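Local coordinates for tail component (Lactobacillus phage J-1, PDB 5LY8), which forms a carbohydrate-binding module of the phage's evolved distal tail protein, which probably recognises sugars on the surface of the host Lactobacillus cell, at residues Gln95-Val100 and Asn169-Lys174. Residues are numbered along the deposited sequence; the frame is centred on the assembly and turned at random.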
ATOM      1  N   GLN A  95       6.774  -6.803  -9.005  1.00 12.31           N
ATOM      2  CA  GLN A  95       7.026  -6.237  -7.688  1.00 12.47           C
ATOM      3  C   GLN A  95       6.531  -4.806  -7.667  1.00 12.17           C
ATOM      4  O   GLN A  95       6.740  -4.046  -8.629  1.00 12.38           O
ATOM      5  CB  GLN A  95       8.458  -6.363  -7.182  1.00 15.46           C
ATOM      6  CG  GLN A  95       9.498  -5.582  -7.932  1.00 17.21           C
ATOM      7  CD  GLN A  95      10.802  -5.530  -7.165  1.00 29.10           C
ATOM      8  OE1 GLN A  95      10.851  -5.777  -5.950  1.00 23.25           O
ATOM      9  NE2 GLN A  95      11.861  -5.102  -7.832  1.00 26.99           N
ATOM     10  N   PHE A  96       5.902  -4.442  -6.559  1.00 10.20           N
ATOM     11  CA  PHE A  96       5.327  -3.109  -6.322  1.00  9.88           C
ATOM     12  C   PHE A  96       5.950  -2.602  -5.045  1.00 11.39           C
ATOM     13  O   PHE A  96       5.712  -3.201  -3.992  1.00 11.04           O
ATOM     14  CB  PHE A  96       3.821  -3.295  -6.191  1.00 10.91           C
ATOM     15  CG  PHE A  96       2.978  -2.103  -5.843  1.00 10.18           C
ATOM     16  CD1 PHE A  96       3.123  -0.888  -6.518  1.00 10.73           C
ATOM     17  CD2 PHE A  96       1.954  -2.215  -4.925  1.00 10.15           C
ATOM     18  CE1 PHE A  96       2.273   0.190  -6.254  1.00 10.99           C
ATOM     19  CE2 PHE A  96       1.114  -1.133  -4.650  1.00 11.52           C
ATOM     20  CZ  PHE A  96       1.257   0.059  -5.333  1.00 11.22           C
ATOM     21  N   VAL A  97       6.782  -1.562  -5.143  1.00 10.05           N
ATOM     22  CA  VAL A  97       7.644  -1.141  -4.040  1.00  9.97           C
ATOM     23  C   VAL A  97       7.369   0.291  -3.670  1.00 10.27           C
ATOM     24  O   VAL A  97       7.441   1.176  -4.549  1.00 11.18           O
ATOM     25  CB  VAL A  97       9.130  -1.317  -4.449  1.00 12.94           C
ATOM     26  CG1 VAL A  97      10.073  -0.946  -3.298  1.00 13.30           C
ATOM     27  CG2 VAL A  97       9.412  -2.753  -4.912  1.00 13.38           C
ATOM     28  N   ASN A  98       7.123   0.537  -2.383  1.00  9.68           N
ATOM     29  CA  ASN A  98       6.819   1.871  -1.895  1.00  9.84           C
ATOM     30  C   ASN A  98       7.634   2.166  -0.666  1.00 11.29           C
ATOM     31  O   ASN A  98       7.515   1.452   0.336  1.00 11.01           O
ATOM     32  CB  ASN A  98       5.344   1.961  -1.586  1.00 10.46           C
ATOM     33  CG  ASN A  98       4.538   2.082  -2.845  1.00  9.96           C
ATOM     34  OD1 ASN A  98       4.492   3.149  -3.442  1.00 10.25           O
ATOM     35  ND2 ASN A  98       3.945   0.982  -3.308  1.00 10.97           N
ATOM     36  N   ARG A  99       8.479   3.195  -0.741  1.00 10.45           N
ATOM     37  CA  ARG A  99       9.328   3.581   0.390  1.00 10.47           C
ATOM     38  C   ARG A  99       8.600   4.591   1.242  1.00 10.60           C
ATOM     39  O   ARG A  99       8.104   5.588   0.712  1.00 10.93           O
ATOM     40  CB  ARG A  99      10.638   4.179  -0.120  1.00 11.42           C
ATOM     41  CG  ARG A  99      11.575   4.525   1.024  1.00 13.06           C
ATOM     42  CD  ARG A  99      12.970   4.819   0.535  1.00 14.22           C
ATOM     43  NE  ARG A  99      13.763   5.344   1.646  1.00 18.66           N
ATOM     44  CZ  ARG A  99      15.081   5.215   1.762  1.00 26.32           C
ATOM     45  NH1 ARG A  99      15.779   4.574   0.828  1.00 25.13           N
ATOM     46  NH2 ARG A  99      15.710   5.712   2.825  1.00 23.30           N
ATOM     47  N   VAL A 100       8.564   4.362   2.560  1.00 10.84           N
ATOM     48  CA  VAL A 100       7.899   5.269   3.492  1.00 10.50           C
ATOM     49  C   VAL A 100       8.821   5.539   4.677  1.00 11.64           C
ATOM     50  O   VAL A 100       9.768   4.789   4.951  1.00 11.52           O
ATOM     51  CB  VAL A 100       6.548   4.685   4.017  1.00 11.78           C
ATOM     52  CG1 VAL A 100       5.524   4.548   2.889  1.00 11.93           C
ATOM     53  CG2 VAL A 100       6.747   3.340   4.732  1.00 12.09           C
ATOM     54  N   ASN A 169      10.601  -0.210   3.310  1.00 11.43           N
ATOM     55  CA  ASN A 169      10.088  -0.487   1.975  1.00 10.83           C
ATOM     56  C   ASN A 169       8.901  -1.422   2.138  1.00 11.10           C
ATOM     57  O   ASN A 169       9.055  -2.530   2.658  1.00 12.48           O
ATOM     58  CB  ASN A 169      11.128  -1.133   1.059  1.00 12.64           C
ATOM     59  CG  ASN A 169      12.064  -0.134   0.435  1.00 14.96           C
ATOM     60  OD1 ASN A 169      13.282  -0.381   0.306  1.00 17.63           O
ATOM     61  ND2 ASN A 169      11.546   1.001   0.030  1.00 11.17           N
ATOM     62  N   ALA A 170       7.712  -0.978   1.737  1.00 10.34           N
ATOM     63  CA  ALA A 170       6.502  -1.803   1.737  1.00 10.39           C
ATOM     64  C   ALA A 170       6.403  -2.410   0.355  1.00 11.27           C
ATOM     65  O   ALA A 170       6.365  -1.685  -0.650  1.00 11.22           O
ATOM     66  CB  ALA A 170       5.267  -0.957   2.043  1.00 11.20           C
ATOM     67  N   VAL A 171       6.415  -3.751   0.274  1.00 10.86           N
ATOM     68  CA  VAL A 171       6.504  -4.423  -1.007  1.00 10.09           C
ATOM     69  C   VAL A 171       5.429  -5.465  -1.168  1.00 11.23           C
ATOM     70  O   VAL A 171       5.144  -6.234  -0.235  1.00 11.11           O
ATOM     71  CB  VAL A 171       7.895  -5.116  -1.126  1.00 12.55           C
ATOM     72  CG1 VAL A 171       8.081  -5.743  -2.505  1.00 13.68           C
ATOM     73  CG2 VAL A 171       9.040  -4.152  -0.803  1.00 13.12           C
ATOM     74  N   ILE A 172       4.840  -5.527  -2.371  1.00 10.41           N
ATOM     75  CA  ILE A 172       3.994  -6.639  -2.770  1.00 10.00           C
ATOM     76  C   ILE A 172       4.671  -7.282  -3.984  1.00 12.34           C
ATOM     77  O   ILE A 172       4.991  -6.581  -4.954  1.00 11.35           O
ATOM     78  CB  ILE A 172       2.552  -6.239  -3.141  1.00 11.05           C
ATOM     79  CG1 ILE A 172       1.914  -5.385  -2.046  1.00 11.43           C
ATOM     80  CG2 ILE A 172       1.729  -7.513  -3.397  1.00 11.37           C
ATOM     81  CD1 ILE A 172       0.511  -4.966  -2.401  1.00 11.29           C
ATOM     82  N   THR A 173       4.916  -8.586  -3.937  0.50 12.20           N
ATOM     83  CA  THR A 173       5.513  -9.305  -5.063  0.50 12.11           C
ATOM     84  C   THR A 173       4.625 -10.499  -5.407  0.50 13.85           C
ATOM     85  O   THR A 173       4.033 -11.103  -4.515  0.50 15.48           O
ATOM     86  CB  THR A 173       6.956  -9.773  -4.743  0.50 16.90           C
ATOM     87  OG1 THR A 173       7.709  -8.696  -4.201  0.50 20.83           O
ATOM     88  CG2 THR A 173       7.696 -10.282  -5.966  0.50 15.42           C
ATOM     89  N   LYS A 174       4.543 -10.835  -6.706  1.00 12.00           N
ATOM     90  CA  LYS A 174       3.829 -12.007  -7.190  1.00 12.63           C
ATOM     91  C   LYS A 174       4.835 -12.851  -7.946  1.00 14.73           C
ATOM     92  O   LYS A 174       5.532 -12.350  -8.829  1.00 13.59           O
ATOM     93  CB  LYS A 174       2.700 -11.590  -8.128  1.00 13.94           C
ATOM     94  CG  LYS A 174       1.989 -12.756  -8.788  1.00 13.99           C
ATOM     95  CD  LYS A 174       0.908 -12.292  -9.721  1.00 14.34           C
ATOM     96  CE  LYS A 174       0.096 -13.449 -10.217  1.00 16.68           C
ATOM     97  NZ  LYS A 174      -1.016 -12.975 -11.087  1.00 17.12           N
TER
HETATM   98  O   HOH W   1      10.878  -8.063  -4.529  1.00 35.71           O
HETATM   99  O   HOH W   2       3.994  -1.626  -2.095  1.00 10.72           O
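Two central neighbours of the six-stranded antiparallel sheet in this concanavalin-like β-sandwich, 95-100 and 169-174, pair F96 with I172 and N98 with A170 as hydrogen-bonded pairs. F96 N gives its hydrogen to I172 O at 2.8 Å and I172 N returns one to F96 O; N98 and A170 exchange the same two bonds. At the non-hydrogen-bonded pair V97–V171 the two valines run alongside each other on the same face, with V97 CG2 4.1 Å from V171 CG1. That face also carries Q95, T173, R99 and N169. A water donates to Q95 OE1 at 2.7 Å and, in the T173 conformer given, makes a long bond to T173 OG1, while Q95 NE2 goes to E232 of strand 223-238. N169 ND2 presses on the aliphatic base of R99, 3.3 Å from R99 CB. Beyond it R99 stays extended to NE and touches Q227, a ligand of one magnesium ion.

The face with F96, N98, A170 and I172 turns into the sandwich, where F96 packs on F114 and L116 of strand 110-118. With F96 CG anti to its backbone N (chi1 176°), I172 CD1 lies at the edge of the F96 ring, 4.0 Å from F96 CD2. N98 OD1 is held by S229 OG and W226 NE1; N98 ND2 sits 3.4 Å above the F96 ring plane, displaced from the ring centre. A water bridges the two strands here: it accepts from N98 ND2 at 2.9 Å and donates to both F96 O and A170 O.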